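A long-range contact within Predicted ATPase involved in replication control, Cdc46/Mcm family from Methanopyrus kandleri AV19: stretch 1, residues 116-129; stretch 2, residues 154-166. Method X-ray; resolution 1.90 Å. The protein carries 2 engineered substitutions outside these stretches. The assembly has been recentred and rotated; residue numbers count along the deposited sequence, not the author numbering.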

# COMPACT_ATOMS: atom_id res chain seq x y z
N GLY A 116 29.20 5.93 -4.46
CA GLY A 116 29.89 5.58 -5.71
C GLY A 116 29.34 4.36 -6.45
O GLY A 116 29.68 4.16 -7.61
N ALA A 117 28.48 3.59 -5.78
CA ALA A 117 27.99 2.30 -6.26
C ALA A 117 26.65 2.36 -6.98
O ALA A 117 25.79 3.21 -6.68
CB ALA A 117 27.91 1.32 -5.10
N LEU A 118 26.47 1.43 -7.93
CA LEU A 118 25.18 1.16 -8.54
C LEU A 118 24.37 0.30 -7.59
O LEU A 118 24.83 -0.75 -7.13
CB LEU A 118 25.37 0.40 -9.87
CG LEU A 118 24.09 -0.12 -10.53
CD1 LEU A 118 23.31 1.03 -11.15
CD2 LEU A 118 24.49 -1.14 -11.58
N ILE A 119 23.16 0.76 -7.28
CA ILE A 119 22.28 0.07 -6.35
C ILE A 119 20.83 0.22 -6.80
O ILE A 119 20.52 1.05 -7.66
CB ILE A 119 22.42 0.62 -4.88
CG1 ILE A 119 21.77 2.00 -4.74
CG2 ILE A 119 23.91 0.65 -4.45
CD1 ILE A 119 21.42 2.39 -3.32
N SER A 120 19.93 -0.57 -6.19
CA SER A 120 18.51 -0.21 -6.23
C SER A 120 18.00 0.03 -4.81
O SER A 120 18.54 -0.53 -3.84
CB SER A 120 17.66 -1.25 -6.97
OG SER A 120 17.27 -2.31 -6.12
N ILE A 121 17.02 0.92 -4.70
CA ILE A 121 16.23 1.05 -3.47
C ILE A 121 14.78 0.73 -3.80
O ILE A 121 14.37 0.81 -4.95
CB ILE A 121 16.37 2.46 -2.82
CG1 ILE A 121 15.87 3.59 -3.74
CG2 ILE A 121 17.81 2.69 -2.38
CD1 ILE A 121 15.67 4.95 -3.03
N GLU A 122 14.02 0.37 -2.77
CA GLU A 122 12.60 0.17 -2.95
C GLU A 122 11.86 0.72 -1.75
O GLU A 122 12.24 0.47 -0.60
CB GLU A 122 12.31 -1.32 -3.13
CG GLU A 122 10.86 -1.65 -3.43
CD GLU A 122 10.66 -3.15 -3.54
OE1 GLU A 122 10.76 -3.84 -2.51
OE2 GLU A 122 10.44 -3.64 -4.67
N GLY A 123 10.81 1.49 -2.01
CA GLY A 123 9.93 1.96 -0.96
C GLY A 123 8.88 2.95 -1.42
O GLY A 123 8.55 3.00 -2.60
N VAL A 124 8.36 3.72 -0.47
CA VAL A 124 7.23 4.63 -0.71
C VAL A 124 7.73 6.05 -0.82
O VAL A 124 8.52 6.49 0.01
CB VAL A 124 6.13 4.51 0.41
CG1 VAL A 124 4.99 5.54 0.21
CG2 VAL A 124 5.54 3.09 0.44
N VAL A 125 7.28 6.75 -1.86
CA VAL A 125 7.67 8.14 -2.09
C VAL A 125 6.97 9.03 -1.07
O VAL A 125 5.73 9.09 -1.00
CB VAL A 125 7.36 8.61 -3.55
CG1 VAL A 125 7.83 10.04 -3.76
CG2 VAL A 125 7.99 7.67 -4.58
N ARG A 126 7.77 9.72 -0.26
CA ARG A 126 7.23 10.62 0.76
C ARG A 126 6.97 12.01 0.21
O ARG A 126 6.05 12.70 0.65
CB ARG A 126 8.23 10.73 1.91
CG ARG A 126 8.44 9.44 2.67
CD ARG A 126 7.35 9.24 3.70
NE ARG A 126 7.69 9.92 4.94
CZ ARG A 126 8.01 9.31 6.08
NH1 ARG A 126 8.02 7.98 6.17
NH2 ARG A 126 8.32 10.04 7.13
N GLU A 127 7.79 12.42 -0.76
CA GLU A 127 7.80 13.80 -1.20
C GLU A 127 8.46 13.93 -2.57
O GLU A 127 9.34 13.14 -2.93
CB GLU A 127 8.54 14.66 -0.16
CG GLU A 127 8.56 16.15 -0.47
CD GLU A 127 9.37 16.94 0.53
OE1 GLU A 127 9.34 16.60 1.75
OE2 GLU A 127 10.04 17.91 0.09
N VAL A 128 8.01 14.91 -3.34
CA VAL A 128 8.66 15.25 -4.60
C VAL A 128 8.80 16.76 -4.66
O VAL A 128 8.04 17.49 -4.03
CB VAL A 128 7.91 14.72 -5.84
CG1 VAL A 128 7.77 13.20 -5.80
CG2 VAL A 128 6.53 15.41 -6.05
N ARG A 129 9.80 17.23 -5.41
CA ARG A 129 9.97 18.66 -5.58
C ARG A 129 10.60 19.03 -6.93
O ARG A 129 11.29 18.22 -7.57
CB ARG A 129 10.70 19.29 -4.39
CG ARG A 129 12.18 19.10 -4.34
CD ARG A 129 12.78 19.88 -3.16
NE ARG A 129 14.25 19.99 -3.27
CZ ARG A 129 15.11 19.05 -2.88
NH1 ARG A 129 14.67 17.91 -2.34
NH2 ARG A 129 16.41 19.24 -3.03
N ARG A 154 9.91 10.04 -13.71
CA ARG A 154 8.71 10.46 -13.02
C ARG A 154 8.23 9.48 -11.95
O ARG A 154 8.44 8.27 -12.03
CB ARG A 154 7.61 10.79 -14.03
CG ARG A 154 7.74 12.20 -14.61
CD ARG A 154 7.03 12.37 -15.95
NE ARG A 154 5.60 12.08 -15.88
CZ ARG A 154 4.64 12.97 -15.58
NH1 ARG A 154 4.94 14.23 -15.30
NH2 ARG A 154 3.37 12.59 -15.56
N LEU A 155 7.60 10.05 -10.93
CA LEU A 155 6.95 9.31 -9.87
C LEU A 155 6.18 10.34 -9.04
O LEU A 155 6.23 11.55 -9.36
CB LEU A 155 7.97 8.49 -9.03
CG LEU A 155 9.32 9.07 -8.64
CD1 LEU A 155 9.19 10.30 -7.73
CD2 LEU A 155 10.19 8.01 -7.99
N GLY A 156 5.47 9.90 -8.01
CA GLY A 156 4.70 10.83 -7.19
C GLY A 156 4.54 10.36 -5.76
O GLY A 156 4.74 9.19 -5.48
N PRO A 157 4.14 11.27 -4.85
CA PRO A 157 4.04 10.92 -3.42
C PRO A 157 3.05 9.77 -3.21
O PRO A 157 1.97 9.77 -3.79
CB PRO A 157 3.50 12.21 -2.79
CG PRO A 157 3.92 13.33 -3.78
CD PRO A 157 3.74 12.67 -5.12
N GLY A 158 3.44 8.79 -2.40
CA GLY A 158 2.56 7.66 -2.08
C GLY A 158 2.81 6.44 -2.95
O GLY A 158 2.42 5.32 -2.60
N LEU A 159 3.45 6.66 -4.10
CA LEU A 159 3.78 5.57 -5.02
C LEU A 159 4.83 4.67 -4.39
O LEU A 159 5.74 5.15 -3.72
CB LEU A 159 4.34 6.14 -6.34
CG LEU A 159 4.25 5.28 -7.60
CD1 LEU A 159 2.79 4.99 -7.95
CD2 LEU A 159 4.96 6.01 -8.75
N ARG A 160 4.67 3.36 -4.57
CA ARG A 160 5.74 2.43 -4.25
C ARG A 160 6.60 2.15 -5.49
O ARG A 160 6.08 1.79 -6.54
CB ARG A 160 5.18 1.12 -3.69
CG ARG A 160 6.23 0.23 -3.10
CD ARG A 160 5.60 -0.80 -2.16
NE ARG A 160 6.57 -1.83 -1.83
CZ ARG A 160 6.77 -2.93 -2.54
NH1 ARG A 160 7.70 -3.81 -2.16
NH2 ARG A 160 6.04 -3.17 -3.63
N VAL A 161 7.90 2.31 -5.34
CA VAL A 161 8.81 2.28 -6.48
C VAL A 161 10.08 1.48 -6.20
O VAL A 161 10.51 1.36 -5.05
CB VAL A 161 9.18 3.73 -6.93
CG1 VAL A 161 7.93 4.50 -7.34
CG2 VAL A 161 9.92 4.48 -5.80
N GLU A 162 10.65 0.89 -7.25
CA GLU A 162 12.04 0.49 -7.21
C GLU A 162 12.84 1.44 -8.10
O GLU A 162 12.46 1.70 -9.26
CB GLU A 162 12.26 -0.97 -7.64
CG GLU A 162 13.71 -1.45 -7.40
CD GLU A 162 13.91 -2.96 -7.52
OE1 GLU A 162 13.11 -3.63 -8.21
OE2 GLU A 162 14.90 -3.48 -6.94
N ILE A 163 13.91 1.99 -7.54
CA ILE A 163 14.72 2.97 -8.26
C ILE A 163 16.14 2.45 -8.36
O ILE A 163 16.78 2.14 -7.34
CB ILE A 163 14.76 4.36 -7.58
CG1 ILE A 163 13.35 4.91 -7.36
CG2 ILE A 163 15.59 5.38 -8.42
CD1 ILE A 163 13.31 6.30 -6.72
N LEU A 164 16.62 2.36 -9.58
CA LEU A 164 17.99 2.01 -9.83
C LEU A 164 18.78 3.30 -10.03
O LEU A 164 18.28 4.24 -10.65
CB LEU A 164 18.06 1.16 -11.08
CG LEU A 164 19.04 0.01 -11.01
CD1 LEU A 164 18.32 -1.28 -11.40
CD2 LEU A 164 20.18 0.31 -11.95
N GLY A 165 19.99 3.34 -9.50
CA GLY A 165 20.79 4.54 -9.60
C GLY A 165 22.19 4.39 -9.06
O GLY A 165 22.58 3.34 -8.60
N ILE A 166 22.94 5.49 -9.12
CA ILE A 166 24.28 5.52 -8.55
C ILE A 166 24.29 6.51 -7.36
O ILE A 166 23.80 7.63 -7.47
CB ILE A 166 25.33 5.87 -9.63
CG1 ILE A 166 25.42 4.73 -10.68
CG2 ILE A 166 26.70 6.05 -8.98
CD1 ILE A 166 26.16 5.13 -11.97

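Strands 118-129 and 160-166 run antiparallel, their N-to-C directions 165° apart, and pair through a ladder of backbone hydrogen bonds. Ile 119 with Gly 165, Ile 121 with Ile 163 and Gly 123 with Val 161 each exchange two, from Ile 121 N to Ile 163 O (2.9 Å) and back from Ile 163 N to Ile 121 O (2.9 Å), for example. Between them lie the non-hydrogen-bonded pairs, whose CA atoms come as close as 4.3 Å (Ser 120 CA to Leu 164 CA), so side chains on the face of Leu 118, Ser 120 and Glu 122 lie beside those of Ile 166, Leu 164 and Glu 162; Val 124 and Arg 160 pair chiefly through their backbones.

The polar contacts on this face are diagonal. Ser 120, chi1 in p, donates from OG to Glu 162 OE2 at 2.8 Å; Glu 162 is t at chi1 and chi2, an extended chain that carries its carboxylate to the hydroxyl. Glu 122, likewise t,t, forms a salt bridge from OE1 to Arg 160 NH1 at 3.1 Å. Arg 160 is t through chi3, and chi4 of -88° turns the guanidinium so that Glu 122 CG lies over one of its faces; aliphatic packing thus accompanies the charge pairing. The two carboxylates are like charges close together, Glu 122 OE2 lying 4.4 Å from Glu 162 OE1; each has a partner, Ser 120 for Glu 162 and Arg 160 for Glu 122.

Farther along the same face, Leu 118 (t,p) brings its tip nearer the partner strand than its CA-to-CB bond alone would suggest: CD1 lies 3.3 Å from Leu 164 CD2, a tight apolar contact, and 4.3 Å from Ile 166 CG1. Leu 164 sits between rotamer wells, with chi1 -140° and chi2 128°.

On the other face, Ile 121 (p,t) places CG1 4.1 Å from CB of Ile 163 (m,t). Gly 123 and Gly 165 contribute no side chain there.

Beyond the ladder, a type II turn from Gly 156 to Leu 159, closed by Leu 159 N to Gly 156 O (3.2 Å), is tied to the first strand by Val 125, whose N donates to Leu 159 O (2.9 Å) and whose O accepts from Gly 158 N (2.7 Å). Gly 158, at phi/psi 96/-20, has a backbone where a CB would jam against the preceding carbonyl. Val 125 points toward the second stretch; in t, its CG2 lies 3.9 Å from Val 161 CG2, 4.1 Å from Leu 155 CD2 and 4.3 Å from Leu 159 CB. Val 128, in m, packs CG1 3.8 Å from Leu 155 CD1 and sets both methyls against Pro 157, CG2 4.0 Å and CG1 4.1 Å from its CD.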